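Local coordinates for protein trans-4-hydroxy-L-proline dehydratase (Clostridioides difficile 70-100-2010, PDB 6VXC) that catalyses, as a glycyl radical enzyme, the dehydration of trans-4-hydroxy-L-proline to (S)-1-pyrroline-5-carboxylate in the anaerobic degradation of hydroxyproline, at residues T186-G191 with H277-M282; G191-K196 with P269-E274; P664-I669 with V781-Y786; G691-K696 with T721-R726. One frame throughout, in Å; residues are numbered along the deposited sequence.

Contact 1: residues T186-G191 with H277-M282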
loop_
_atom_site.group_PDB
_atom_site.type_symbol
_atom_site.label_atom_id
_atom_site.label_comp_id
_atom_site.label_asym_id
_atom_site.label_seq_id
_atom_site.Cartn_x
_atom_site.Cartn_y
_atom_site.Cartn_z
ATOM N N THR A 186 -13.322 15.740 -5.783
ATOM C CA THR A 186 -14.211 16.628 -5.040
ATOM C C THR A 186 -13.479 17.862 -4.516
ATOM O O THR A 186 -13.980 18.982 -4.639
ATOM C CB THR A 186 -14.868 15.857 -3.898
ATOM O OG1 THR A 186 -15.680 14.826 -4.455
ATOM C CG2 THR A 186 -15.746 16.800 -3.075
ATOM N N ILE A 187 -12.280 17.688 -3.957
ATOM C CA ILE A 187 -11.565 18.811 -3.356
ATOM C C ILE A 187 -11.085 19.852 -4.366
ATOM O O ILE A 187 -10.626 20.915 -3.950
ATOM C CB ILE A 187 -10.353 18.323 -2.538
ATOM C CG1 ILE A 187 -9.344 17.586 -3.434
ATOM C CG2 ILE A 187 -10.819 17.417 -1.441
ATOM C CD1 ILE A 187 -7.957 17.353 -2.783
ATOM N N TYR A 188 -11.144 19.578 -5.668
ATOM C CA TYR A 188 -10.807 20.600 -6.653
ATOM C C TYR A 188 -12.027 21.372 -7.133
ATOM O O TYR A 188 -11.867 22.429 -7.753
ATOM C CB TYR A 188 -10.073 19.974 -7.857
ATOM C CG TYR A 188 -8.987 19.032 -7.402
ATOM C CD1 TYR A 188 -7.842 19.511 -6.775
ATOM C CD2 TYR A 188 -9.128 17.658 -7.557
ATOM C CE1 TYR A 188 -6.873 18.664 -6.326
ATOM C CE2 TYR A 188 -8.162 16.796 -7.108
ATOM C CZ TYR A 188 -7.036 17.300 -6.493
ATOM O OH TYR A 188 -6.064 16.465 -6.036
ATOM N N LYS A 189 -13.232 20.888 -6.831
ATOM C CA LYS A 189 -14.465 21.545 -7.214
ATOM C C LYS A 189 -15.199 22.179 -6.040
ATOM O O LYS A 189 -16.059 23.034 -6.263
ATOM C CB LYS A 189 -15.408 20.546 -7.921
ATOM C CG LYS A 189 -14.802 19.918 -9.160
ATOM C CD LYS A 189 -15.688 18.858 -9.817
ATOM C CE LYS A 189 -15.977 17.684 -8.904
ATOM N NZ LYS A 189 -16.621 16.554 -9.657
ATOM N N LYS A 190 -14.860 21.808 -4.807
ATOM C CA LYS A 190 -15.523 22.313 -3.610
ATOM C C LYS A 190 -14.489 22.526 -2.520
ATOM O O LYS A 190 -13.510 21.785 -2.428
ATOM C CB LYS A 190 -16.612 21.355 -3.088
ATOM C CG LYS A 190 -17.818 21.250 -3.995
ATOM C CD LYS A 190 -18.858 20.265 -3.468
ATOM C CE LYS A 190 -20.177 20.421 -4.220
ATOM N NZ LYS A 190 -21.119 19.324 -3.933
ATOM N N GLY A 191 -14.710 23.560 -1.704
ATOM C CA GLY A 191 -14.009 23.700 -0.449
ATOM C C GLY A 191 -14.810 23.054 0.665
ATOM O O GLY A 191 -15.901 22.540 0.451
ATOM N N HIS A 277 -1.300 26.246 -7.910
ATOM C CA HIS A 277 -0.673 26.306 -6.593
ATOM C C HIS A 277 -1.685 25.968 -5.495
ATOM O O HIS A 277 -1.409 25.164 -4.603
ATOM C CB HIS A 277 -0.111 27.714 -6.387
ATOM C CG HIS A 277 0.798 27.861 -5.216
ATOM N ND1 HIS A 277 0.641 27.155 -4.045
ATOM C CD2 HIS A 277 1.844 28.690 -5.012
ATOM C CE1 HIS A 277 1.579 27.512 -3.186
ATOM N NE2 HIS A 277 2.317 28.452 -3.746
ATOM N N GLN A 278 -2.868 26.585 -5.549
ATOM C CA GLN A 278 -3.879 26.327 -4.526
ATOM C C GLN A 278 -4.382 24.894 -4.585
ATOM O O GLN A 278 -4.721 24.325 -3.546
ATOM C CB GLN A 278 -5.055 27.296 -4.668
ATOM C CG GLN A 278 -4.695 28.698 -4.244
ATOM C CD GLN A 278 -5.671 29.742 -4.734
ATOM O OE1 GLN A 278 -6.780 29.431 -5.170
ATOM N NE2 GLN A 278 -5.262 30.989 -4.660
ATOM N N ALA A 279 -4.462 24.316 -5.789
ATOM C CA ALA A 279 -4.900 22.931 -5.927
ATOM C C ALA A 279 -3.942 21.980 -5.224
ATOM O O ALA A 279 -4.371 21.026 -4.567
ATOM C CB ALA A 279 -5.058 22.562 -7.398
ATOM N N ILE A 280 -2.639 22.230 -5.344
ATOM C CA ILE A 280 -1.663 21.373 -4.679
ATOM C C ILE A 280 -1.731 21.552 -3.169
ATOM O O ILE A 280 -1.673 20.575 -2.413
ATOM C CB ILE A 280 -0.248 21.630 -5.235
ATOM C CG1 ILE A 280 -0.142 21.138 -6.690
ATOM C CG2 ILE A 280 0.811 21.017 -4.317
ATOM C CD1 ILE A 280 1.148 21.515 -7.361
ATOM N N GLN A 281 -1.851 22.798 -2.703
ATOM C CA GLN A 281 -1.938 23.029 -1.266
ATOM C C GLN A 281 -3.224 22.449 -0.686
ATOM O O GLN A 281 -3.210 21.900 0.419
ATOM C CB GLN A 281 -1.832 24.529 -0.963
ATOM C CG GLN A 281 -1.900 24.895 0.534
ATOM C CD GLN A 281 -0.702 24.391 1.341
ATOM O OE1 GLN A 281 0.381 24.949 1.255
ATOM N NE2 GLN A 281 -0.906 23.349 2.150
ATOM N N MET A 282 -4.335 22.545 -1.418
ATOM C CA MET A 282 -5.574 21.904 -0.969
ATOM C C MET A 282 -5.376 20.394 -0.819
ATOM O O MET A 282 -5.724 19.813 0.214
ATOM C CB MET A 282 -6.725 22.212 -1.941
ATOM C CG MET A 282 -8.005 21.369 -1.755
ATOM S SD MET A 282 -8.936 21.733 -0.229
ATOM C CE MET A 282 -10.126 22.896 -0.869
#

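Contact 2: residues G191-K196 with P269-E274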
loop_
_atom_site.group_PDB
_atom_site.type_symbol
_atom_site.label_atom_id
_atom_site.label_comp_id
_atom_site.label_asym_id
_atom_site.label_seq_id
_atom_site.Cartn_x
_atom_site.Cartn_y
_atom_site.Cartn_z
ATOM N N GLY A 191 -14.710 23.560 -1.704
ATOM C CA GLY A 191 -14.009 23.700 -0.449
ATOM C C GLY A 191 -14.810 23.054 0.665
ATOM O O GLY A 191 -15.901 22.540 0.451
ATOM N N PHE A 192 -14.242 23.070 1.872
ATOM C CA PHE A 192 -14.932 22.447 2.993
ATOM C C PHE A 192 -16.092 23.282 3.523
ATOM O O PHE A 192 -16.988 22.725 4.171
ATOM C CB PHE A 192 -13.928 22.111 4.094
ATOM C CG PHE A 192 -13.122 20.891 3.768
ATOM C CD1 PHE A 192 -13.604 19.626 4.074
ATOM C CD2 PHE A 192 -11.912 21.000 3.093
ATOM C CE1 PHE A 192 -12.874 18.480 3.733
ATOM C CE2 PHE A 192 -11.177 19.858 2.753
ATOM C CZ PHE A 192 -11.656 18.604 3.070
ATOM N N LEU A 193 -16.121 24.588 3.238
ATOM C CA LEU A 193 -17.328 25.356 3.503
ATOM C C LEU A 193 -18.459 24.921 2.587
ATOM O O LEU A 193 -19.615 24.868 3.017
ATOM C CB LEU A 193 -17.066 26.853 3.345
ATOM C CG LEU A 193 -16.144 27.461 4.379
ATOM C CD1 LEU A 193 -15.835 28.887 3.981
ATOM C CD2 LEU A 193 -16.789 27.398 5.765
ATOM N N ASP A 194 -18.146 24.611 1.321
ATOM C CA ASP A 194 -19.157 24.079 0.405
ATOM C C ASP A 194 -19.693 22.735 0.889
ATOM O O ASP A 194 -20.903 22.475 0.842
ATOM C CB ASP A 194 -18.581 23.895 -0.997
ATOM C CG ASP A 194 -18.187 25.194 -1.660
ATOM O OD1 ASP A 194 -18.908 26.205 -1.497
ATOM O OD2 ASP A 194 -17.152 25.185 -2.366
ATOM N N LEU A 195 -18.790 21.828 1.273
ATOM C CA LEU A 195 -19.224 20.512 1.723
ATOM C C LEU A 195 -20.078 20.653 2.970
ATOM O O LEU A 195 -21.100 19.979 3.112
ATOM C CB LEU A 195 -18.005 19.623 1.984
ATOM C CG LEU A 195 -17.166 19.259 0.741
ATOM C CD1 LEU A 195 -15.808 18.642 1.103
ATOM C CD2 LEU A 195 -17.932 18.302 -0.141
ATOM N N LYS A 196 -19.709 21.578 3.860
ATOM C CA LYS A 196 -20.525 21.781 5.053
ATOM C C LYS A 196 -21.943 22.218 4.691
ATOM O O LYS A 196 -22.913 21.734 5.274
ATOM C CB LYS A 196 -19.870 22.793 5.986
ATOM C CG LYS A 196 -20.595 22.880 7.314
ATOM C CD LYS A 196 -19.951 23.852 8.269
ATOM C CE LYS A 196 -20.804 23.993 9.525
ATOM N NZ LYS A 196 -20.202 24.951 10.475
ATOM N N PRO A 269 -8.013 25.295 2.913
ATOM C CA PRO A 269 -9.065 24.419 2.374
ATOM C C PRO A 269 -10.511 24.893 2.511
ATOM O O PRO A 269 -11.411 24.164 2.101
ATOM C CB PRO A 269 -8.865 23.123 3.167
ATOM C CG PRO A 269 -8.108 23.487 4.395
ATOM C CD PRO A 269 -7.580 24.891 4.262
ATOM N N ALA A 270 -10.726 26.101 3.033
ATOM C CA ALA A 270 -12.087 26.584 3.261
ATOM C C ALA A 270 -12.863 26.701 1.957
ATOM O O ALA A 270 -14.050 26.363 1.906
ATOM C CB ALA A 270 -12.059 27.926 3.994
ATOM N N HIS A 271 -12.207 27.171 0.893
ATOM C CA HIS A 271 -12.832 27.375 -0.407
ATOM C C HIS A 271 -12.172 26.488 -1.458
ATOM O O HIS A 271 -11.048 26.021 -1.282
ATOM C CB HIS A 271 -12.727 28.834 -0.855
ATOM C CG HIS A 271 -13.231 29.812 0.155
ATOM N ND1 HIS A 271 -12.405 30.426 1.069
ATOM C CD2 HIS A 271 -14.479 30.257 0.418
ATOM C CE1 HIS A 271 -13.119 31.234 1.832
ATOM N NE2 HIS A 271 -14.382 31.147 1.462
ATOM N N LYS A 272 -12.873 26.286 -2.566
ATOM C CA LYS A 272 -12.318 25.482 -3.640
ATOM C C LYS A 272 -11.062 26.161 -4.188
ATOM O O LYS A 272 -10.952 27.391 -4.180
ATOM C CB LYS A 272 -13.331 25.269 -4.768
ATOM C CG LYS A 272 -13.554 26.443 -5.716
ATOM C CD LYS A 272 -14.383 26.017 -6.936
ATOM C CE LYS A 272 -14.846 27.206 -7.785
ATOM N NZ LYS A 272 -16.017 27.917 -7.204
ATOM N N PRO A 273 -10.076 25.380 -4.621
ATOM C CA PRO A 273 -8.859 25.983 -5.182
ATOM C C PRO A 273 -9.165 26.713 -6.481
ATOM O O PRO A 273 -9.995 26.278 -7.275
ATOM C CB PRO A 273 -7.940 24.774 -5.415
ATOM C CG PRO A 273 -8.881 23.633 -5.593
ATOM C CD PRO A 273 -10.042 23.907 -4.661
ATOM N N GLU A 274 -8.503 27.854 -6.675
ATOM C CA GLU A 274 -8.652 28.636 -7.895
ATOM C C GLU A 274 -7.438 28.561 -8.814
ATOM O O GLU A 274 -7.567 28.853 -10.002
ATOM C CB GLU A 274 -8.907 30.111 -7.550
ATOM C CG GLU A 274 -10.139 30.351 -6.688
ATOM C CD GLU A 274 -11.442 30.096 -7.423
ATOM O OE1 GLU A 274 -11.419 30.025 -8.671
ATOM O OE2 GLU A 274 -12.491 29.948 -6.753
HETATM O O HOH W 1 -15.643 27.354 -2.643
#

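Contact 3: residues P664-I669 with V781-Y786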
loop_
_atom_site.group_PDB
_atom_site.type_symbol
_atom_site.label_atom_id
_atom_site.label_comp_id
_atom_site.label_asym_id
_atom_site.label_seq_id
_atom_site.Cartn_x
_atom_site.Cartn_y
_atom_site.Cartn_z
ATOM N N PRO A 664 2.926 -9.223 -2.062
ATOM C CA PRO A 664 3.524 -9.666 -0.793
ATOM C C PRO A 664 4.060 -8.552 0.109
ATOM O O PRO A 664 4.269 -8.791 1.301
ATOM C CB PRO A 664 4.685 -10.538 -1.279
ATOM C CG PRO A 664 5.193 -9.729 -2.499
ATOM C CD PRO A 664 3.954 -9.065 -3.110
ATOM N N THR A 665 4.339 -7.365 -0.438
ATOM C CA THR A 665 5.200 -6.377 0.220
ATOM C C THR A 665 6.449 -7.080 0.769
ATOM O O THR A 665 7.238 -7.600 -0.020
ATOM C CB THR A 665 4.432 -5.592 1.296
ATOM O OG1 THR A 665 3.204 -5.097 0.740
ATOM C CG2 THR A 665 5.265 -4.411 1.794
ATOM N N THR A 666 6.673 -7.116 2.086
ATOM C CA THR A 666 7.776 -7.916 2.623
ATOM C C THR A 666 7.283 -9.191 3.309
ATOM O O THR A 666 8.073 -9.882 3.962
ATOM C CB THR A 666 8.668 -7.108 3.584
ATOM O OG1 THR A 666 7.898 -6.571 4.659
ATOM C CG2 THR A 666 9.409 -5.957 2.853
ATOM N N CYS A 667 6.004 -9.527 3.160
ATOM C CA CYS A 667 5.465 -10.678 3.863
ATOM C C CYS A 667 5.940 -12.007 3.288
ATOM O O CYS A 667 5.846 -13.026 3.988
ATOM C CB CYS A 667 3.938 -10.634 3.863
ATOM S SG CYS A 667 3.196 -11.665 5.127
ATOM N N HIS A 668 6.454 -12.029 2.043
ATOM C CA HIS A 668 6.999 -13.275 1.502
ATOM C C HIS A 668 8.258 -13.710 2.237
ATOM O O HIS A 668 8.578 -14.900 2.221
ATOM C CB HIS A 668 7.271 -13.169 -0.007
ATOM C CG HIS A 668 8.286 -12.133 -0.383
ATOM N ND1 HIS A 668 8.119 -10.796 -0.098
ATOM C CD2 HIS A 668 9.451 -12.233 -1.067
ATOM C CE1 HIS A 668 9.160 -10.121 -0.556
ATOM N NE2 HIS A 668 9.982 -10.969 -1.149
ATOM N N ILE A 669 8.968 -12.776 2.871
ATOM C CA ILE A 669 10.091 -13.136 3.732
ATOM C C ILE A 669 9.585 -13.840 4.990
ATOM O O ILE A 669 9.997 -14.960 5.298
ATOM C CB ILE A 669 10.930 -11.890 4.072
ATOM C CG1 ILE A 669 11.364 -11.144 2.783
ATOM C CG2 ILE A 669 12.115 -12.255 4.983
ATOM C CD1 ILE A 669 12.188 -11.983 1.791
ATOM N N VAL A 781 16.810 0.063 -4.404
ATOM C CA VAL A 781 16.379 -1.041 -5.262
ATOM C C VAL A 781 14.864 -1.194 -5.174
ATOM O O VAL A 781 14.206 -0.635 -4.295
ATOM C CB VAL A 781 17.064 -2.392 -4.928
ATOM C CG1 VAL A 781 18.556 -2.311 -5.144
ATOM C CG2 VAL A 781 16.744 -2.831 -3.529
ATOM N N ARG A 782 14.321 -1.971 -6.109
ATOM C CA ARG A 782 12.905 -2.309 -6.122
ATOM C C ARG A 782 12.669 -3.543 -5.259
ATOM O O ARG A 782 13.324 -4.564 -5.445
ATOM C CB ARG A 782 12.414 -2.568 -7.548
ATOM C CG ARG A 782 10.893 -2.553 -7.689
ATOM C CD ARG A 782 10.333 -1.149 -7.423
ATOM N NE ARG A 782 8.885 -1.109 -7.534
ATOM C CZ ARG A 782 8.146 -0.003 -7.460
ATOM N NH1 ARG A 782 6.825 -0.078 -7.584
ATOM N NH2 ARG A 782 8.722 1.180 -7.282
ATOM N N VAL A 783 11.734 -3.437 -4.322
ATOM C CA VAL A 783 11.399 -4.542 -3.428
ATOM C C VAL A 783 10.174 -5.244 -3.993
ATOM O O VAL A 783 10.312 -6.186 -4.762
ATOM C CB VAL A 783 11.204 -4.042 -1.985
ATOM C CG1 VAL A 783 10.887 -5.194 -1.062
ATOM C CG2 VAL A 783 12.474 -3.369 -1.519
ATOM N N ALA A 784 8.970 -4.773 -3.662
ATOM C CA ALA A 784 7.767 -5.366 -4.257
ATOM C C ALA A 784 6.644 -4.332 -4.200
ATOM O O ALA A 784 5.988 -4.185 -3.170
ATOM C CB ALA A 784 7.371 -6.657 -3.559
ATOM N N GLY A 785 6.428 -3.635 -5.309
ATOM C CA GLY A 785 5.449 -2.568 -5.327
ATOM C C GLY A 785 5.926 -1.250 -4.772
ATOM O O GLY A 785 5.112 -0.322 -4.642
ATOM N N TYR A 786 7.213 -1.139 -4.442
ATOM C CA TYR A 786 7.826 0.085 -3.935
ATOM C C TYR A 786 9.339 -0.050 -3.987
ATOM O O TYR A 786 9.879 -1.152 -4.044
ATOM C CB TYR A 786 7.407 0.396 -2.505
ATOM C CG TYR A 786 7.991 -0.544 -1.478
ATOM C CD1 TYR A 786 7.533 -1.849 -1.372
ATOM C CD2 TYR A 786 9.015 -0.134 -0.630
ATOM C CE1 TYR A 786 8.053 -2.708 -0.426
ATOM C CE2 TYR A 786 9.549 -0.988 0.318
ATOM C CZ TYR A 786 9.061 -2.277 0.409
ATOM O OH TYR A 786 9.575 -3.142 1.340
HETATM O O HOH W 2 3.706 -5.579 -2.556
#

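Contact 4: residues G691-K696 with T721-R726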
loop_
_atom_site.group_PDB
_atom_site.type_symbol
_atom_site.label_atom_id
_atom_site.label_comp_id
_atom_site.label_asym_id
_atom_site.label_seq_id
_atom_site.Cartn_x
_atom_site.Cartn_y
_atom_site.Cartn_z
ATOM N N GLY A 691 5.178 -11.746 -5.177
ATOM C CA GLY A 691 4.138 -11.437 -6.151
ATOM C C GLY A 691 3.707 -12.672 -6.910
ATOM O O GLY A 691 3.596 -13.757 -6.342
ATOM N N ILE A 692 3.491 -12.521 -8.217
ATOM C CA ILE A 692 3.266 -13.654 -9.110
ATOM C C ILE A 692 4.541 -14.010 -9.873
ATOM O O ILE A 692 4.485 -14.688 -10.907
ATOM C CB ILE A 692 2.093 -13.412 -10.080
ATOM C CG1 ILE A 692 2.416 -12.264 -11.054
ATOM C CG2 ILE A 692 0.765 -13.239 -9.314
ATOM C CD1 ILE A 692 1.473 -12.151 -12.228
ATOM N N SER A 693 5.689 -13.579 -9.371
ATOM C CA SER A 693 6.962 -13.832 -10.019
ATOM C C SER A 693 7.324 -15.312 -9.908
ATOM O O SER A 693 6.795 -16.027 -9.059
ATOM C CB SER A 693 8.071 -12.999 -9.368
ATOM O OG SER A 693 7.729 -11.623 -9.266
ATOM N N PRO A 694 8.237 -15.787 -10.752
ATOM C CA PRO A 694 8.721 -17.169 -10.627
ATOM C C PRO A 694 9.499 -17.388 -9.337
ATOM O O PRO A 694 10.018 -16.457 -8.723
ATOM C CB PRO A 694 9.636 -17.342 -11.839
ATOM C CG PRO A 694 9.254 -16.223 -12.793
ATOM C CD PRO A 694 8.794 -15.093 -11.922
ATOM N N GLU A 695 9.583 -18.656 -8.942
ATOM C CA GLU A 695 10.430 -19.074 -7.835
ATOM C C GLU A 695 11.903 -18.850 -8.179
ATOM O O GLU A 695 12.281 -18.719 -9.342
ATOM C CB GLU A 695 10.201 -20.555 -7.506
ATOM C CG GLU A 695 9.417 -20.835 -6.217
ATOM C CD GLU A 695 10.271 -20.720 -4.950
ATOM O OE1 GLU A 695 11.345 -20.088 -5.004
ATOM O OE2 GLU A 695 9.869 -21.264 -3.900
ATOM N N LYS A 696 12.739 -18.864 -7.145
ATOM C CA LYS A 696 14.176 -18.678 -7.325
ATOM C C LYS A 696 14.746 -19.761 -8.227
ATOM O O LYS A 696 14.605 -20.953 -7.944
ATOM C CB LYS A 696 14.872 -18.683 -5.968
ATOM C CG LYS A 696 14.487 -17.496 -5.107
ATOM C CD LYS A 696 14.944 -16.200 -5.762
ATOM C CE LYS A 696 14.510 -14.961 -4.982
ATOM N NZ LYS A 696 13.077 -14.638 -5.230
ATOM N N THR A 721 -2.315 -7.761 -9.520
ATOM C CA THR A 721 -1.246 -8.730 -9.318
ATOM C C THR A 721 0.096 -8.023 -9.480
ATOM O O THR A 721 0.205 -7.046 -10.229
ATOM C CB THR A 721 -1.304 -9.880 -10.325
ATOM O OG1 THR A 721 -1.115 -9.352 -11.642
ATOM C CG2 THR A 721 -2.638 -10.643 -10.239
ATOM N N LEU A 722 1.126 -8.547 -8.819
ATOM C CA LEU A 722 2.425 -7.892 -8.766
ATOM C C LEU A 722 3.478 -8.755 -9.459
ATOM O O LEU A 722 3.704 -9.900 -9.061
ATOM C CB LEU A 722 2.813 -7.627 -7.316
ATOM C CG LEU A 722 3.973 -6.663 -7.104
ATOM C CD1 LEU A 722 3.843 -6.056 -5.707
ATOM C CD2 LEU A 722 5.306 -7.349 -7.276
ATOM N N LEU A 723 4.140 -8.208 -10.472
ATOM C CA LEU A 723 5.207 -8.927 -11.171
ATOM C C LEU A 723 6.501 -8.124 -11.131
ATOM O O LEU A 723 6.570 -7.038 -11.708
ATOM C CB LEU A 723 4.823 -9.235 -12.624
ATOM C CG LEU A 723 5.939 -9.878 -13.483
ATOM C CD1 LEU A 723 6.413 -11.190 -12.870
ATOM C CD2 LEU A 723 5.486 -10.122 -14.913
ATOM N N ASN A 724 7.534 -8.687 -10.484
ATOM C CA ASN A 724 8.907 -8.186 -10.530
ATOM C C ASN A 724 9.675 -8.861 -11.658
ATOM O O ASN A 724 9.602 -10.079 -11.825
ATOM C CB ASN A 724 9.671 -8.484 -9.242
ATOM C CG ASN A 724 9.376 -7.526 -8.136
ATOM O OD1 ASN A 724 9.062 -7.938 -7.008
ATOM N ND2 ASN A 724 9.458 -6.249 -8.433
ATOM N N GLN A 725 10.424 -8.067 -12.418
ATOM C CA GLN A 725 11.411 -8.581 -13.360
ATOM C C GLN A 725 12.692 -7.775 -13.208
ATOM O O GLN A 725 12.673 -6.628 -12.758
ATOM C CB GLN A 725 10.909 -8.543 -14.811
ATOM C CG GLN A 725 9.897 -9.655 -15.197
ATOM C CD GLN A 725 10.509 -11.054 -15.183
ATOM O OE1 GLN A 725 11.178 -11.453 -16.132
ATOM N NE2 GLN A 725 10.267 -11.806 -14.113
ATOM N N ARG A 726 13.807 -8.403 -13.565
ATOM C CA ARG A 726 15.134 -7.843 -13.373
ATOM C C ARG A 726 15.958 -8.051 -14.638
ATOM O O ARG A 726 15.937 -9.137 -15.217
ATOM C CB ARG A 726 15.815 -8.495 -12.166
ATOM C CG ARG A 726 17.268 -8.184 -12.045
ATOM C CD ARG A 726 17.947 -9.085 -11.044
ATOM N NE ARG A 726 19.390 -8.975 -11.196
ATOM C CZ ARG A 726 20.281 -9.734 -10.578
ATOM N NH1 ARG A 726 19.895 -10.687 -9.739
ATOM N NH2 ARG A 726 21.570 -9.526 -10.804
#

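Contact 1: residues T186-G191 with H277-M282
A279 and M282, one turn apart on helix 276-293, meet the short helical turn 186-189. At A279 the partner is Y188. The methyl CB lies 4.2 Å from Y188 CD1, while the carbonyl O of A279 comes in at the rim of the same ring, in its plane, with CE1 the nearest atom at 3.9 Å. I187 CG1, of the same turn as Y188, lies over the centre of one face of the ring.

Further on comes M282, which does most of the work. With CG anti to the backbone N (chi1 168°), its chain points at the turn, and CG lies 3.4 Å from I187 O and 3.9 Å from I187 CB. The two side chains run antiparallel alongside one another. Bends at chi2 and chi3 turn the thioether toward the end of the turn, where CE lies 3.7 Å from I187 O, 3.9 Å from K190 O and 4.0 Å from G191 CA. The methyl thus packs against the backbone where the chain leaves the turn for its next helix, for which G191 is the N-cap residue.

No hydrogen bond crosses the interface; it is buried apolar packing against carbonyls and aliphatic carbons. The turn holds its own shape through T186 O, which accepts from both K189 N and K190 N. This is plain helix-to-turn packing in the pyruvate formate lyase-like part of the chain. Helix 305-318 closes around the same packing, with H308 stacked on Y188 and F312 touching both Y188 and A279, while helix 324-339 packs against I280 on the side turned away from the turn.

Contact 2: residues G191-K196 with P269-E274
F192 and L193 begin helix 192-205, with G191 at the N-cap position, and the carbonyls of the loop P269-E274 accept from the first two N-H groups of that helix. F192 N gives to P269 O (3.0 Å, 171°) and L193 N to A270 O (3.0 Å, 164°), both donors lying in the carbonyl plane. Successive loop carbonyls thus satisfy two successive N-H groups of the first helical turn. From inside the helix, D194 OD2 accepts from G191 N, which is the N3-to-N-cap half of a capping box.

Backbone closeness is the second element. G191, with no side chain, presses its CA against the loop from P269 to K272, and a CA-H...O contact runs to A270 O.

Apolar contacts flank the bonds. F192 CD2 touches P269 CB at 3.7 Å, and P269 O also lies in the plane of the phenyl ring, at its edge. L193, its CG beside the backbone N (chi1 -68°), puts CD1 3.9 Å from A270 CB and obliquely against the H271 imidazole. Behind the helix start, helix 214-248 packs on F192 and L193.

Water carries the last link: one molecule donates to D194 OD2 (2.7 Å) and accepts from K272 N (3.0 Å).

Contact 3: residues P664-I669 with V781-Y786
Y786 brings the rim and hydroxyl of its ring up to the methyls of T665 and T666, where the glycyl radical loop meets a type II' turn running from P664 to C667. The loop is the hallmark of the glycyl radical enzymes: the neighbouring G785 carries the radical in the activated enzyme; the radical itself is not present in this structure.

From CB the side chain turns inward, CG standing between the backbone N and the carbonyl carbon (chi1 71°), which folds the ring back over its own loop. CD1 comes within 3.3 Å of A784 O. Next along the rim, CE1 is 3.9 Å from T665 CG2, a methyl approaching obliquely. At the tip OH lies 3.2 Å from T666 CG2, near the ring plane. Both threonine side chains stand roughly perpendicular to the tyrosine, and F360 meets its ring edge-to-face.

The threonine hydroxyls look to other partners. T665 OG1 bonds to Y470 OH, and the T665 side chain is about 4 Å from that of C454, the cysteine inferred to carry the radical intermediate; T666 OG1 pairs with K352 O and S355 N.

Off to one side of the ring, A784 CB packs 3.9 Å from P664 CG and 3.7 Å from T665 O. A water bridges the backbones, accepting from T665 N (2.8 Å) and donating to A784 O (2.7 Å).

Contact 4: residues G691-K696 with T721-R726
I692 and L722 make the tight end of this contact, in which the irregular loop G691-K696 passes at a slant (49°) to the lead-in to strand 724-726, an outermost strand of a five-stranded mixed sheet. I692 N donates to L722 O (2.8 Å, 169°), coming almost straight down the carbonyl bond. The same oxygen is pressed by two carbons: G691 CA at 3.3 Å in a CA-H...O contact, and I692 CG1, also at 3.3 Å. CG1 gets there because it is tucked back over its own main chain (chi1 65°). Beyond it, CD1 ends 3.9 Å from T721 OG1, a hydroxyl bonded to H715, while CG2 touches T721 CB. On the catalytic side of this tight end, the L722 side chain lies about 4 Å from that of C454, the presumed cysteine radical site.

One residue on, S693 OG accepts from N724 N (3.2 Å). This hydroxyl also bonds to E690 OE1, so it ties the strand's first amide to the carboxylate just before the loop. L723 CD1 packs beside the serine.

The other end is looser. The loop peels away after P694, and K696 runs out to an exposed position where its NZ makes a salt bridge with E800. The last touch is P694 CD against Q725 NE2 at 4.2 Å, and that amide N turns back to bond N724 O at 2.9 Å.

In the fold
From the N terminus, contact 1 opens at 186-191 and contact 2 follows at once, the two sharing G191. Contact 2 closes first, joining the start of helix 192-205 to the loop 269-274; contact 1 closes around it, joining turn 186-189 to the start of helix 276-293. Nearly 400 residues later, contact 3 opens at 664-669, joining the turn before helix 667-673 to the loop after strand 780-782. Contact 4, within its loop, joins 691-696, before helix 703-711, to edge strand 724-726. No loops cross. Contacts 3 and 4 touch, L722 CD1 packing on the A784-G785 peptide, and lie beside the presumed catalytic cysteine, with the glycyl radical residue in contact 3.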